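Local structure of 2-methyl-aconitate isomerase (5K87) at residues 60-63 with 68-71; 78-83 with 88-93; 166-169 with 174-177; 181-186 with 326-331; 266-271 with 276-281. The protein catalyses the cis-trans isomerisation of 2-methyl-aconitate, by base-catalysed proton abstraction coupled to a bond rotation, in the 2-methylcitrate route of propionate breakdown. The protein carries 1 engineered substitution. All blocks are in the same frame, centred on the assembly; numbering follows the deposited sequence.

Three of the five contacts lie near the bound malonate: the side chain of Thr70 in interaction 1 is about 4 Å from it, and those of Tyr91 in interaction 2 and Phe183 in interaction 4 are each about 7 Å away. Tyr91 also comes within about 3 Å of the side chain of Cys109, a probable proton donor/acceptor. Interactions 1 and 3, centres 26 Å apart, both meet the second subunit. Interaction 3 runs on in sequence into the strand of interaction 4, whose long loop encloses interaction 5 at a centre-to-centre distance of 21 Å. Interactions 2 and 5 touch directly, with Phe93 CE2 3.9 Å from His280 NE2.

Interaction 1 of 5, residues 60-63 with 68-71; sequences AKQI and GATS
With CG anti to its own carbonyl carbon (chi1 -66°) and the chain extended beyond CG (chi2 176°), Gln62 carries its carboxamide across to the backbone of Gly68 and Ala69. Its OE1 accepts a hydrogen bond from Ala69 N at 2.8 Å, bent to 147° at the hydrogen, and the donor stands tilted from the carbonyl plane. Gly68 N is also near, 3.3 Å from Gln62 OE1, but is too poorly angled to bond, leaving Ala69 to make the one hydrogen bond across the contact. NE2 of the same amide is hydrogen-bonded to Ser55 and Ser74. On the side of Ala60 and Lys61, the methyl of Ala69 rests against two carbonyls: Ala69 CB lies 3.5 Å from Ala60 O and equally far from Lys61 O. A water links the two backbones by donating to both Ala60 O and Ala69 O, at 2.8 Å each. Around this loop between helix 43-53 and strand 75-81, Lys61 NZ is hydrogen-bonded to Gln242 of the second subunit, and Gln62 O to Lys25 of that subunit. Ser71, which ends the 68-71 segment and opens the substrate-binding run, is hydrogen-bonded through OG to the malonate ion. A buried carboxamide bonded at both its oxygen and its nitrogen is probably held to one flip, since turning it over would bring NE2 against the N-H of Ala69.

Interaction 2 of 5, residues 78-83 with 88-93; sequences ILSHSS and DVDYLF
Leu79 and Tyr91 meet on the packed face of the strand pair: Leu79 CD2 lies 3.8 Å from Tyr91 CB and comes obliquely to the ring. Val89 shares this side, with its CG2 anti to the backbone N (chi1 60° for CG1) and 4.0 Å from Leu79 CB; the same CG2 presses close to Ser80 O, at 3.2 Å. Val116 and Phe119 of helix 113-122 cover Leu79, while the hydroxyl of Tyr91 is hydrogen-bonded to the carbonyl of Cys109, the residue inferred to be a proton donor/acceptor. The two strands, 75-81 and 89-96, form an antiparallel beta hairpin, their short segments running at 159° to one another. Ile78 and Leu92 exchange two backbone hydrogen bonds, and so do Ser80 and Asp90, the shortest being Asp90 N to Ser80 O at 2.8 Å. Toward the turn the pairing slackens, and Ser82 N reaches Asp88 O only through a weak bond of 3.4 Å. There the contact is wet and polar. In the Asp90 conformer described, one of two modelled, Ser82 OG donates to Asp90 OD1 at 2.7 Å from the syn side, 33° out of the carboxylate plane, and is also hydrogen-bonded to Lys84 N. Asp90 OD2 accepts from two waters in this conformer: one also takes a hydrogen bond from Ser80 OG and donates to His81 O, and the other accepts from Ser83 N.

Interaction 3 of 5, residues 166-169 with 174-177; sequences DFEL and FPAA
Phe167 and Ala176 exchange two backbone hydrogen bonds and so form a single antiparallel bridge of the hydrogen-bonded kind. Phe167 N donates to Ala176 O at 2.9 Å with a bent angle of 139°, whereas Ala176 N returns to Phe167 O at 3.0 Å and a straighter 164°. The carbonyl of Phe167 is engaged a second time by a CA-H...O contact, with Pro175 CA 3.3 Å from Phe167 O. Ala176 O is likewise crowded, lying 3.2 Å from Phe167 CB. Beside this backbone core, Glu168 and Pro175 run side by side and point the same way; the touch is a light one, Glu168 CG to Pro175 CB at 4.0 Å. The pairing does not extend to Leu169 and Phe174 by a direct bond. Instead a water stands between them, accepting from Leu169 N at 2.9 Å and within donating distance of Phe174 O. Further out, CG of Phe167 stands anti to the backbone N (chi1 -171°), which leads the ring away from Ala176. On the other segment, the ring of Phe174 makes a cation-pi contact with Arg51 of the second subunit, and Asp166 packs on Phe8 of that subunit. Within the loop between strands 160-161 and 179-184, one side meets strand 374-391, where Phe167 touches Ser383, Leu169 touches Arg384 and Ser385, and Ala176 touches Ser385.

Interaction 4 of 5, residues 181-186 with 326-331; sequences IEFMNP and AAVAIG
Phe183 faces Val328, and every atom of its side chain looks onto one methyl group. At the root, Phe183 CB is 4.2 Å from Val328 CG2. With CG anti to the carbonyl carbon (chi1 -64°), the ring is laid against that methyl: Phe183 CG and CD1 are each 3.5 Å from Val328 CG2, CD2 and CE1 a little farther, and CE2 and the tip atom CZ each 3.9 Å from Val328 CG2. The spread is narrow because CG2 sits almost over the middle of the ring, 3.4 Å from its centroid and 11° off the normal, a CH-pi contact onto the face. The protein belongs to the diaminopimelate epimerase clan, whose fold sets two alpha/beta halves about a central cleft, and here strand 179-184 is packed against helix 324-334, which begins at the substrate-binding Gly324. The other branch of Val328, CG1, stands anti to the backbone N (chi1 170°) and meets Pro186, at 3.8 Å from its CB; the two methyls thus divide between Phe183 on the strand and Pro186 just beyond it. Replacing Phe183 with an alanine here would probably leave Val328 CG2 without the flat surface it rests on and open a gap between strand and helix. Phe183 also touches Ile150 of strand 148-157, and Val328 packs on Met382 of strand 374-391, both in the buried interior.

Interaction 5 of 5, residues 266-271 with 276-281; sequences MGLIKH and ASRQHT
The guanidinium of Arg278 turns one face to the backbone of Leu268: Leu268 O stands 3.1 Å over the plane of the group, offset toward the rim. The same oxygen is 3.1 Å from Arg278 NH2, yet the N-H groups point along the plane and not up at it, and no hydrogen bond forms; the approach of a carbonyl to a cation is probably attractive nonetheless. The leucine side chain crosses the arginine at about a right angle, with Leu268 CD2 3.7 Å from Arg278 NH1. Ile269 crosses obliquely nearer the root of the arginine, its CG2 touching the methylene Arg278 CD at 3.5 Å. The arginine reaches them because CG is anti to the backbone N (chi1 -170°) and the chain stays extended to NE. At the edge of the guanidinium, Arg278 NE gives a weak bond of 3.2 Å to Thr281 O, bent to 127°, which ties the head of the extended side chain to its own segment, if weakly. An alanine here removes the guanidinium and its weak bond to Thr281 O, and would probably leave Leu268 O without the cation it faces and the two segments less firmly joined. Gly267 closes helix 249-266 with a Schellman motif just before these residues. From there Ile269 packs back on Ala263 and Leu264 of that helix, Arg278 O is hydrogen-bonded to Arg259 of the same helix, Leu268 rests on Pro225 of strand 225-230, and His280, just ahead of strand 283-288, reaches Gln95 of strand 89-96.

Interaction 1 of 5, residues 60-63 with 68-71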
# COMPACT_ATOMS: atom_id res chain seq x y z
N ALA A 60 -1.03 6.57 -9.03
CA ALA A 60 -0.64 5.18 -8.79
C ALA A 60 -0.22 4.91 -7.33
O ALA A 60 0.71 4.14 -7.08
CB ALA A 60 0.46 4.74 -9.78
N LYS A 61 -0.91 5.54 -6.39
CA LYS A 61 -0.62 5.37 -4.96
C LYS A 61 -1.80 4.87 -4.13
O LYS A 61 -1.61 4.37 -3.03
CB LYS A 61 -0.12 6.68 -4.34
CG LYS A 61 1.20 7.19 -4.91
CD LYS A 61 2.34 6.22 -4.64
CE LYS A 61 3.64 6.74 -5.22
NZ LYS A 61 4.75 5.76 -5.03
N GLN A 62 -3.02 5.03 -4.65
CA GLN A 62 -4.25 4.68 -3.92
C GLN A 62 -4.30 5.24 -2.49
O GLN A 62 -4.73 4.58 -1.54
CB GLN A 62 -4.54 3.16 -3.98
CG GLN A 62 -4.85 2.72 -5.42
CD GLN A 62 -5.06 1.22 -5.58
OE1 GLN A 62 -4.46 0.41 -4.87
NE2 GLN A 62 -5.91 0.85 -6.53
N ILE A 63 -3.86 6.49 -2.35
CA ILE A 63 -3.87 7.19 -1.07
C ILE A 63 -5.30 7.61 -0.69
O ILE A 63 -5.58 7.95 0.46
CB ILE A 63 -2.91 8.39 -1.12
CG1 ILE A 63 -1.47 7.91 -1.21
CG2 ILE A 63 -3.05 9.30 0.09
CD1 ILE A 63 -0.91 7.57 0.11
N GLY A 68 -3.61 -0.71 -1.90
CA GLY A 68 -2.22 -0.53 -1.53
C GLY A 68 -1.32 -0.32 -2.73
O GLY A 68 -0.09 -0.42 -2.62
N ALA A 69 -1.92 -0.01 -3.88
CA ALA A 69 -1.18 0.37 -5.08
C ALA A 69 -0.34 -0.77 -5.67
O ALA A 69 0.66 -0.51 -6.35
CB ALA A 69 -0.33 1.62 -4.83
N THR A 70 -0.75 -2.01 -5.43
CA THR A 70 -0.16 -3.16 -6.08
C THR A 70 -1.31 -4.09 -6.45
O THR A 70 -2.40 -4.00 -5.87
CB THR A 70 0.82 -3.93 -5.18
OG1 THR A 70 0.09 -4.57 -4.13
CG2 THR A 70 1.88 -3.01 -4.59
N SER A 71 -1.07 -4.99 -7.40
CA SER A 71 -2.13 -5.90 -7.82
C SER A 71 -2.61 -6.76 -6.64
O SER A 71 -3.81 -7.07 -6.55
CB SER A 71 -1.68 -6.76 -9.00
OG SER A 71 -0.69 -7.68 -8.63
O HOH W 1 1.29 1.56 -8.10

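Interaction 2 of 5, residues 78-83 with 88-93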
# COMPACT_ATOMS: atom_id res chain seq x y z
N ILE A 78 -16.90 -10.29 -3.29
CA ILE A 78 -18.31 -10.29 -2.92
C ILE A 78 -18.76 -11.72 -2.71
O ILE A 78 -18.61 -12.57 -3.59
CB ILE A 78 -19.18 -9.62 -4.00
CG1 ILE A 78 -18.79 -8.15 -4.16
CG2 ILE A 78 -20.67 -9.75 -3.66
CD1 ILE A 78 -19.40 -7.49 -5.38
N LEU A 79 -19.30 -11.99 -1.52
CA LEU A 79 -19.75 -13.33 -1.16
C LEU A 79 -21.25 -13.34 -0.90
O LEU A 79 -21.81 -12.35 -0.42
CB LEU A 79 -19.02 -13.80 0.10
CG LEU A 79 -17.49 -13.79 -0.02
CD1 LEU A 79 -16.80 -14.32 1.22
CD2 LEU A 79 -17.04 -14.58 -1.23
N SER A 80 -21.88 -14.47 -1.20
CA SER A 80 -23.32 -14.63 -1.02
C SER A 80 -23.63 -16.10 -0.78
O SER A 80 -22.79 -16.97 -1.03
CB SER A 80 -24.05 -14.16 -2.27
OG SER A 80 -23.56 -14.83 -3.41
N HIS A 81 -24.84 -16.37 -0.30
CA HIS A 81 -25.34 -17.74 -0.22
C HIS A 81 -25.35 -18.37 -1.59
O HIS A 81 -25.70 -17.72 -2.58
CB HIS A 81 -26.79 -17.76 0.28
CG HIS A 81 -26.95 -17.30 1.69
ND1 HIS A 81 -26.57 -18.06 2.78
CD2 HIS A 81 -27.48 -16.16 2.21
CE1 HIS A 81 -26.84 -17.41 3.89
NE2 HIS A 81 -27.40 -16.25 3.57
N SER A 82 -24.99 -19.64 -1.66
CA SER A 82 -24.99 -20.34 -2.93
C SER A 82 -26.32 -21.01 -3.24
O SER A 82 -27.00 -21.50 -2.34
CB SER A 82 -23.89 -21.39 -2.96
OG SER A 82 -23.77 -21.94 -4.26
N SER A 83 -26.67 -21.05 -4.52
CA SER A 83 -27.79 -21.85 -5.00
C SER A 83 -27.31 -23.08 -5.76
O SER A 83 -28.11 -23.78 -6.40
CB SER A 83 -28.71 -21.02 -5.90
OG SER A 83 -29.38 -20.02 -5.16
N ASP A 88 -21.61 -24.09 -0.43
CA ASP A 88 -22.08 -23.25 0.66
C ASP A 88 -22.14 -21.76 0.32
O ASP A 88 -23.07 -21.05 0.72
CB ASP A 88 -21.17 -23.44 1.87
CG ASP A 88 -21.13 -24.86 2.33
OD1 ASP A 88 -22.20 -25.37 2.74
OD2 ASP A 88 -20.05 -25.50 2.30
N VAL A 89 -21.16 -21.28 -0.42
CA VAL A 89 -21.03 -19.85 -0.61
C VAL A 89 -20.58 -19.58 -2.04
O VAL A 89 -19.79 -20.34 -2.59
CB VAL A 89 -20.03 -19.24 0.43
CG1 VAL A 89 -18.65 -19.86 0.29
CG2 VAL A 89 -19.97 -17.72 0.33
N ASP A 90 -21.12 -18.53 -2.65
CA ASP A 90 -20.67 -18.06 -3.96
C ASP A 90 -19.64 -16.94 -3.79
O ASP A 90 -19.84 -16.01 -2.99
CB ASP A 90 -21.83 -17.51 -4.78
CG ASP A 90 -22.74 -18.59 -5.33
OD1 ASP A 90 -22.46 -19.79 -5.15
OD2 ASP A 90 -23.74 -18.20 -5.97
N TYR A 91 -18.59 -17.01 -4.58
CA TYR A 91 -17.43 -16.12 -4.45
C TYR A 91 -17.16 -15.42 -5.78
O TYR A 91 -16.87 -16.07 -6.79
CB TYR A 91 -16.24 -16.99 -4.02
CG TYR A 91 -14.83 -16.44 -4.13
CD1 TYR A 91 -14.55 -15.08 -4.09
CD2 TYR A 91 -13.76 -17.32 -4.27
CE1 TYR A 91 -13.25 -14.61 -4.18
CE2 TYR A 91 -12.46 -16.86 -4.36
CZ TYR A 91 -12.21 -15.51 -4.32
OH TYR A 91 -10.92 -15.03 -4.41
N LEU A 92 -17.26 -14.09 -5.77
CA LEU A 92 -16.82 -13.26 -6.89
C LEU A 92 -15.59 -12.45 -6.49
O LEU A 92 -15.57 -11.80 -5.44
CB LEU A 92 -17.91 -12.30 -7.35
CG LEU A 92 -19.04 -12.89 -8.19
CD1 LEU A 92 -20.14 -11.86 -8.37
CD2 LEU A 92 -18.51 -13.36 -9.54
N PHE A 93 -14.57 -12.51 -7.33
CA PHE A 93 -13.36 -11.74 -7.15
C PHE A 93 -13.28 -10.64 -8.19
O PHE A 93 -13.41 -10.90 -9.40
CB PHE A 93 -12.13 -12.64 -7.28
CG PHE A 93 -10.84 -11.89 -7.31
CD1 PHE A 93 -10.45 -11.13 -6.22
CD2 PHE A 93 -10.03 -11.91 -8.42
CE1 PHE A 93 -9.27 -10.41 -6.22
CE2 PHE A 93 -8.84 -11.19 -8.43
CZ PHE A 93 -8.46 -10.44 -7.33
O HOH W 2 -25.27 -16.40 -4.96
O HOH W 3 -26.19 -20.96 0.64
O HOH W 4 -25.66 -19.72 -6.72

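Interaction 3 of 5, residues 166-169 with 174-177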
# COMPACT_ATOMS: atom_id res chain seq x y z
N ASP A 166 0.36 -20.98 14.48
CA ASP A 166 1.80 -20.97 14.30
C ASP A 166 2.25 -21.36 12.90
O ASP A 166 3.43 -21.63 12.67
CB ASP A 166 2.50 -21.86 15.35
CG ASP A 166 2.04 -23.31 15.31
OD1 ASP A 166 1.35 -23.72 14.35
OD2 ASP A 166 2.40 -24.06 16.24
N PHE A 167 1.32 -21.36 11.95
CA PHE A 167 1.64 -21.73 10.57
C PHE A 167 2.22 -20.55 9.80
O PHE A 167 1.63 -19.47 9.77
CB PHE A 167 0.41 -22.27 9.85
CG PHE A 167 0.72 -22.87 8.52
CD1 PHE A 167 1.37 -24.09 8.44
CD2 PHE A 167 0.38 -22.22 7.34
CE1 PHE A 167 1.67 -24.66 7.21
CE2 PHE A 167 0.67 -22.80 6.11
CZ PHE A 167 1.32 -24.01 6.05
N GLU A 168 3.37 -20.77 9.18
CA GLU A 168 4.05 -19.70 8.46
C GLU A 168 3.99 -19.93 6.95
O GLU A 168 4.10 -21.06 6.48
CB GLU A 168 5.50 -19.57 8.93
CG GLU A 168 5.64 -19.49 10.45
CD GLU A 168 6.72 -18.53 10.90
OE1 GLU A 168 6.88 -18.36 12.13
OE2 GLU A 168 7.41 -17.94 10.04
N LEU A 169 3.80 -18.84 6.21
CA LEU A 169 3.84 -18.84 4.75
C LEU A 169 4.93 -17.87 4.35
O LEU A 169 4.98 -16.77 4.90
CB LEU A 169 2.54 -18.28 4.15
CG LEU A 169 1.10 -18.55 4.58
CD1 LEU A 169 0.14 -17.83 3.65
CD2 LEU A 169 0.81 -20.00 4.55
N PHE A 174 3.77 -12.70 9.61
CA PHE A 174 3.50 -13.28 10.93
C PHE A 174 2.74 -14.59 10.79
O PHE A 174 1.98 -14.76 9.84
CB PHE A 174 2.68 -12.28 11.73
CG PHE A 174 3.36 -10.95 11.93
CD1 PHE A 174 4.36 -10.80 12.88
CD2 PHE A 174 3.00 -9.84 11.18
CE1 PHE A 174 4.98 -9.58 13.07
CE2 PHE A 174 3.63 -8.61 11.37
CZ PHE A 174 4.62 -8.49 12.31
N PRO A 175 2.91 -15.52 11.74
CA PRO A 175 2.22 -16.81 11.66
C PRO A 175 0.72 -16.67 11.95
O PRO A 175 0.29 -15.70 12.57
CB PRO A 175 2.90 -17.63 12.77
CG PRO A 175 3.35 -16.61 13.75
CD PRO A 175 3.77 -15.41 12.93
N ALA A 176 -0.06 -17.63 11.48
CA ALA A 176 -1.49 -17.66 11.72
C ALA A 176 -1.96 -19.12 11.62
O ALA A 176 -1.14 -20.01 11.43
CB ALA A 176 -2.23 -16.78 10.72
N ALA A 177 -3.25 -19.37 11.75
CA ALA A 177 -3.76 -20.73 11.62
C ALA A 177 -3.65 -21.22 10.18
O ALA A 177 -3.97 -20.49 9.23
CB ALA A 177 -5.19 -20.82 12.09
O HOH W 5 3.45 -16.48 7.94

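Interaction 4 of 5, residues 181-186 with 326-331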
# COMPACT_ATOMS: atom_id res chain seq x y z
N ILE A 181 -6.42 -25.51 1.39
CA ILE A 181 -7.31 -25.20 0.27
C ILE A 181 -7.22 -26.29 -0.79
O ILE A 181 -6.14 -26.85 -1.00
CB ILE A 181 -6.91 -23.86 -0.39
CG1 ILE A 181 -6.79 -22.77 0.66
CG2 ILE A 181 -7.92 -23.47 -1.46
CD1 ILE A 181 -8.07 -22.49 1.38
N GLU A 182 -8.33 -26.59 -1.45
CA GLU A 182 -8.33 -27.59 -2.52
C GLU A 182 -9.11 -27.09 -3.72
O GLU A 182 -10.32 -26.87 -3.64
CB GLU A 182 -8.97 -28.88 -2.04
CG GLU A 182 -8.37 -29.42 -0.77
CD GLU A 182 -9.04 -30.69 -0.31
OE1 GLU A 182 -8.72 -31.15 0.81
OE2 GLU A 182 -9.88 -31.22 -1.06
N PHE A 183 -8.41 -26.96 -4.84
CA PHE A 183 -9.00 -26.50 -6.09
C PHE A 183 -9.42 -27.74 -6.86
O PHE A 183 -8.57 -28.45 -7.42
CB PHE A 183 -7.98 -25.70 -6.89
CG PHE A 183 -7.53 -24.43 -6.20
CD1 PHE A 183 -6.62 -24.47 -5.15
CD2 PHE A 183 -7.99 -23.20 -6.64
CE1 PHE A 183 -6.20 -23.28 -4.53
CE2 PHE A 183 -7.57 -22.02 -6.02
CZ PHE A 183 -6.68 -22.06 -4.97
N MET A 184 -10.72 -28.03 -6.87
CA MET A 184 -11.22 -29.24 -7.51
C MET A 184 -11.27 -29.09 -9.03
O MET A 184 -11.63 -28.04 -9.55
CB MET A 184 -12.62 -29.57 -7.00
CG MET A 184 -12.71 -29.70 -5.49
SD MET A 184 -11.58 -30.91 -4.77
CE MET A 184 -12.15 -32.42 -5.54
N ASN A 185 -10.89 -30.16 -9.73
CA ASN A 185 -11.01 -30.23 -11.19
C ASN A 185 -10.56 -28.93 -11.87
O ASN A 185 -11.35 -28.29 -12.58
CB ASN A 185 -12.45 -30.58 -11.57
CG ASN A 185 -12.64 -30.77 -13.07
OD1 ASN A 185 -11.76 -31.30 -13.75
ND2 ASN A 185 -13.79 -30.35 -13.58
N PRO A 186 -9.31 -28.50 -11.63
CA PRO A 186 -8.91 -27.15 -12.04
C PRO A 186 -8.79 -26.92 -13.55
O PRO A 186 -8.86 -25.76 -13.97
CB PRO A 186 -7.55 -26.97 -11.36
CG PRO A 186 -7.03 -28.35 -11.19
CD PRO A 186 -8.23 -29.19 -10.89
N ALA A 326 -1.92 -18.96 -10.06
CA ALA A 326 -0.74 -19.38 -10.79
C ALA A 326 -0.08 -20.56 -10.09
O ALA A 326 0.49 -21.42 -10.76
CB ALA A 326 0.23 -18.23 -10.93
N ALA A 327 -0.15 -20.62 -8.76
CA ALA A 327 0.38 -21.77 -8.04
C ALA A 327 -0.36 -23.05 -8.44
O ALA A 327 0.27 -24.10 -8.57
CB ALA A 327 0.31 -21.54 -6.53
N VAL A 328 -1.67 -22.96 -8.63
CA VAL A 328 -2.43 -24.08 -9.15
C VAL A 328 -1.96 -24.46 -10.56
O VAL A 328 -1.79 -25.65 -10.86
CB VAL A 328 -3.94 -23.78 -9.17
CG1 VAL A 328 -4.69 -24.85 -9.95
CG2 VAL A 328 -4.45 -23.65 -7.74
N ALA A 329 -1.72 -23.47 -11.42
CA ALA A 329 -1.23 -23.75 -12.76
C ALA A 329 0.15 -24.42 -12.71
O ALA A 329 0.43 -25.33 -13.51
CB ALA A 329 -1.17 -22.46 -13.58
N ILE A 330 1.01 -23.98 -11.79
CA ILE A 330 2.34 -24.57 -11.62
C ILE A 330 2.23 -26.02 -11.19
O ILE A 330 2.86 -26.91 -11.78
CB ILE A 330 3.18 -23.78 -10.59
CG1 ILE A 330 3.51 -22.39 -11.13
CG2 ILE A 330 4.47 -24.53 -10.25
CD1 ILE A 330 3.94 -21.41 -10.06
N GLY A 331 1.45 -26.28 -10.15
CA GLY A 331 1.31 -27.64 -9.64
C GLY A 331 0.71 -28.57 -10.67
O GLY A 331 1.14 -29.72 -10.82

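Interaction 5 of 5, residues 266-271 with 276-281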
# COMPACT_ATOMS: atom_id res chain seq x y z
N MET A 266 -3.52 -19.02 -27.55
CA MET A 266 -4.40 -19.83 -26.73
C MET A 266 -5.86 -19.72 -27.15
O MET A 266 -6.69 -20.52 -26.73
CB MET A 266 -4.27 -19.45 -25.25
CG MET A 266 -2.93 -19.82 -24.65
SD MET A 266 -2.65 -19.15 -23.01
CE MET A 266 -3.63 -20.25 -22.00
N GLY A 267 -6.16 -18.72 -27.97
CA GLY A 267 -7.53 -18.48 -28.39
C GLY A 267 -8.33 -17.67 -27.39
O GLY A 267 -9.55 -17.60 -27.47
N LEU A 268 -7.64 -17.03 -26.44
CA LEU A 268 -8.32 -16.19 -25.46
C LEU A 268 -8.73 -14.84 -26.04
O LEU A 268 -9.69 -14.23 -25.58
CB LEU A 268 -7.43 -15.97 -24.24
CG LEU A 268 -7.18 -17.23 -23.40
CD1 LEU A 268 -6.08 -16.94 -22.39
CD2 LEU A 268 -8.44 -17.66 -22.69
N ILE A 269 -8.00 -14.38 -27.04
CA ILE A 269 -8.34 -13.16 -27.76
C ILE A 269 -8.25 -13.47 -29.24
O ILE A 269 -7.60 -14.43 -29.64
CB ILE A 269 -7.39 -11.99 -27.42
CG1 ILE A 269 -5.94 -12.35 -27.76
CG2 ILE A 269 -7.54 -11.59 -25.97
CD1 ILE A 269 -4.94 -11.24 -27.45
N LYS A 270 -8.92 -12.65 -30.06
CA LYS A 270 -8.94 -12.89 -31.50
C LYS A 270 -8.01 -11.94 -32.25
O LYS A 270 -7.55 -12.24 -33.35
CB LYS A 270 -10.36 -12.78 -32.04
N HIS A 271 -7.74 -10.79 -31.64
CA HIS A 271 -6.85 -9.80 -32.22
C HIS A 271 -5.84 -9.42 -31.17
O HIS A 271 -6.18 -9.23 -30.01
CB HIS A 271 -7.65 -8.57 -32.66
CG HIS A 271 -6.87 -7.60 -33.48
ND1 HIS A 271 -5.87 -6.81 -32.96
CD2 HIS A 271 -6.96 -7.27 -34.80
CE1 HIS A 271 -5.36 -6.05 -33.91
NE2 HIS A 271 -6.01 -6.30 -35.04
N ALA A 276 -4.45 -5.24 -24.51
CA ALA A 276 -4.37 -3.98 -23.79
C ALA A 276 -5.47 -3.86 -22.73
O ALA A 276 -5.22 -3.39 -21.63
CB ALA A 276 -4.41 -2.80 -24.75
N SER A 277 -6.68 -4.27 -23.08
CA SER A 277 -7.80 -4.16 -22.17
C SER A 277 -7.94 -5.41 -21.30
O SER A 277 -8.52 -5.34 -20.21
CB SER A 277 -9.10 -3.88 -22.94
OG SER A 277 -9.10 -2.55 -23.46
N ARG A 278 -7.39 -6.53 -21.77
CA ARG A 278 -7.50 -7.80 -21.07
C ARG A 278 -6.17 -8.08 -20.35
O ARG A 278 -5.36 -8.88 -20.81
CB ARG A 278 -7.81 -8.91 -22.08
CG ARG A 278 -8.17 -10.26 -21.47
CD ARG A 278 -8.04 -11.38 -22.49
NE ARG A 278 -8.42 -12.68 -21.94
CZ ARG A 278 -9.58 -13.28 -22.19
NH1 ARG A 278 -9.86 -14.45 -21.64
NH2 ARG A 278 -10.47 -12.70 -22.99
N GLN A 279 -5.97 -7.40 -19.22
CA GLN A 279 -4.69 -7.43 -18.53
C GLN A 279 -4.55 -8.56 -17.51
O GLN A 279 -3.45 -8.99 -17.18
CB GLN A 279 -4.44 -6.10 -17.82
CG GLN A 279 -4.11 -4.94 -18.76
CD GLN A 279 -2.72 -5.06 -19.36
OE1 GLN A 279 -1.71 -5.06 -18.63
NE2 GLN A 279 -2.64 -5.16 -20.68
N HIS A 280 -5.68 -9.04 -17.01
CA HIS A 280 -5.71 -9.95 -15.87
C HIS A 280 -5.46 -11.39 -16.28
O HIS A 280 -4.82 -12.15 -15.56
CB HIS A 280 -7.07 -9.77 -15.19
CG HIS A 280 -7.28 -10.55 -13.93
ND1 HIS A 280 -6.28 -10.86 -13.03
CD2 HIS A 280 -8.43 -11.01 -13.39
CE1 HIS A 280 -6.80 -11.52 -12.01
NE2 HIS A 280 -8.11 -11.62 -12.20
N THR A 281 -5.95 -11.77 -17.45
CA THR A 281 -5.73 -13.11 -17.96
C THR A 281 -5.35 -13.01 -19.44
O THR A 281 -5.83 -12.11 -20.13
CB THR A 281 -6.99 -13.99 -17.78
OG1 THR A 281 -8.12 -13.33 -18.38
CG2 THR A 281 -7.30 -14.22 -16.32